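Local coordinates for protein dehydratase, IlvD/Edd family (Caulobacter crescentus, PDB 5OYN) that catalyses the dehydration of D-xylonate, and of D-gluconate with similar efficiency, to the corresponding 2-dehydro-3-deoxy sugar acid, using a [2Fe-2S] cluster and magnesium, at residues A[521-524]-A[525-529]. Sequence-based numbering, arbitrary orientation.
Sequences SWLR and TGDTI
Asp527 OD1 is gripped by two groups: the backbone N of Arg524 donates to it at 3.1 Å, and the guanidinium of Arg550, on helix 544-551, forms a salt bridge with it. The N-H of Arg524 points well at the oxygen (156°) but meets it from above the carboxylate plane. A second bond spans the same two residues, Asp527 N to Arg524 O at 3.1 Å, and this is the bond expected of the type II beta turn that runs from Arg524 to Asp527. Gly526 occupies the third position of that turn with a positive phi, where a side chain would press on the preceding carbonyl. The Asp527 carboxylate can fold back over the turn because CG lies beside its own backbone N (chi1 -64°).

The Arg524 side chain, bent at chi2, runs the other way, back along the chain. Arg524 NH1 donates to Ser521 O at 2.9 Å, nearly within the guanidinium plane, and to Leu523 O at 3.0 Å, the latter less straight at 143°. Leu523 O also accepts from Arg460. On the apolar side, Leu523 CD1 meets Ile529 CD1 at 3.9 Å, the two side chains crossing at about a right angle, and Leu523 also packs on Ala431 and Val433 of strand 426-435.

The turn leads into antiparallel pairing of strand 528-532 with strand 426-435, where backbone hydrogen bonds join Gly526 and Asp527 to Ala431 and Ile529 to Ala429, away from the cluster and magnesium sites. With a backbone N-H and an arginine both directed at it, the Asp527 carboxylate is probably kept ionised.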
loop_
_atom_site.group_PDB
_atom_site.type_symbol
_atom_site.label_atom_id
_atom_site.label_comp_id
_atom_site.label_asym_id
_atom_site.label_seq_id
_atom_site.Cartn_x
_atom_site.Cartn_y
_atom_site.Cartn_z
ATOM N N SER A 521 -42.352 -30.801 4.182
ATOM C CA SER A 521 -41.942 -31.793 5.174
ATOM C C SER A 521 -42.637 -33.131 4.965
ATOM O O SER A 521 -42.078 -34.173 5.323
ATOM C CB SER A 521 -42.193 -31.289 6.598
ATOM O OG SER A 521 -43.352 -30.483 6.678
ATOM N N TRP A 522 -43.838 -33.137 4.378
ATOM C CA TRP A 522 -44.586 -34.376 4.220
ATOM C C TRP A 522 -44.597 -34.915 2.800
ATOM O O TRP A 522 -45.083 -36.033 2.592
ATOM C CB TRP A 522 -46.035 -34.214 4.714
ATOM C CG TRP A 522 -46.827 -33.009 4.227
ATOM C CD1 TRP A 522 -47.138 -31.877 4.947
ATOM C CD2 TRP A 522 -47.457 -32.851 2.949
ATOM N NE1 TRP A 522 -47.902 -31.019 4.181
ATOM C CE2 TRP A 522 -48.105 -31.591 2.950
ATOM C CE3 TRP A 522 -47.520 -33.639 1.798
ATOM C CZ2 TRP A 522 -48.807 -31.109 1.845
ATOM C CZ3 TRP A 522 -48.224 -33.159 0.695
ATOM C CH2 TRP A 522 -48.858 -31.907 0.730
ATOM N N LEU A 523 -44.074 -34.174 1.827
ATOM C CA LEU A 523 -44.043 -34.674 0.458
ATOM C C LEU A 523 -43.125 -35.890 0.355
ATOM O O LEU A 523 -42.143 -36.024 1.090
ATOM C CB LEU A 523 -43.596 -33.570 -0.496
ATOM C CG LEU A 523 -43.298 -33.883 -1.961
ATOM C CD1 LEU A 523 -44.529 -33.702 -2.838
ATOM C CD2 LEU A 523 -42.209 -32.952 -2.426
ATOM N N ARG A 524 -43.480 -36.810 -0.536
ATOM C CA ARG A 524 -42.718 -38.038 -0.694
ATOM C C ARG A 524 -42.561 -38.337 -2.173
ATOM O O ARG A 524 -43.426 -37.997 -2.984
ATOM C CB ARG A 524 -43.386 -39.225 0.016
ATOM C CG ARG A 524 -43.825 -38.945 1.446
ATOM C CD ARG A 524 -42.667 -39.056 2.423
ATOM N NE ARG A 524 -43.075 -38.856 3.814
ATOM C CZ ARG A 524 -42.821 -37.754 4.518
ATOM N NH1 ARG A 524 -42.164 -36.743 3.956
ATOM N NH2 ARG A 524 -43.227 -37.656 5.785
ATOM N N THR A 525 -41.435 -38.964 -2.516
ATOM C CA THR A 525 -41.161 -39.330 -3.900
ATOM C C THR A 525 -42.327 -40.135 -4.470
ATOM O O THR A 525 -42.989 -40.893 -3.759
ATOM C CB THR A 525 -39.850 -40.122 -3.969
ATOM O OG1 THR A 525 -38.795 -39.334 -3.403
ATOM C CG2 THR A 525 -39.483 -40.473 -5.392
ATOM N N GLY A 526 -42.609 -39.940 -5.756
ATOM C CA GLY A 526 -43.716 -40.601 -6.399
ATOM C C GLY A 526 -45.023 -39.834 -6.366
ATOM O O GLY A 526 -45.905 -40.102 -7.198
ATOM N N ASP A 527 -45.177 -38.889 -5.433
ATOM C CA ASP A 527 -46.332 -38.002 -5.440
ATOM C C ASP A 527 -46.387 -37.215 -6.748
ATOM O O ASP A 527 -45.423 -37.148 -7.517
ATOM C CB ASP A 527 -46.288 -37.032 -4.262
ATOM C CG ASP A 527 -46.389 -37.733 -2.916
ATOM O OD1 ASP A 527 -46.264 -37.042 -1.873
ATOM O OD2 ASP A 527 -46.586 -38.974 -2.898
ATOM N N THR A 528 -47.540 -36.614 -7.001
ATOM C CA THR A 528 -47.762 -35.849 -8.216
ATOM C C THR A 528 -47.960 -34.389 -7.841
ATOM O O THR A 528 -48.766 -34.072 -6.959
ATOM C CB THR A 528 -48.951 -36.408 -9.009
ATOM O OG1 THR A 528 -48.507 -37.544 -9.764
ATOM C CG2 THR A 528 -49.531 -35.372 -9.977
ATOM N N ILE A 529 -47.181 -33.515 -8.483
ATOM C CA ILE A 529 -47.238 -32.074 -8.264
ATOM C C ILE A 529 -47.833 -31.430 -9.508
ATOM O O ILE A 529 -47.494 -31.803 -10.640
ATOM C CB ILE A 529 -45.845 -31.494 -7.947
ATOM C CG1 ILE A 529 -45.302 -32.108 -6.652
ATOM C CG2 ILE A 529 -45.909 -29.976 -7.844
ATOM C CD1 ILE A 529 -44.345 -31.218 -5.871
#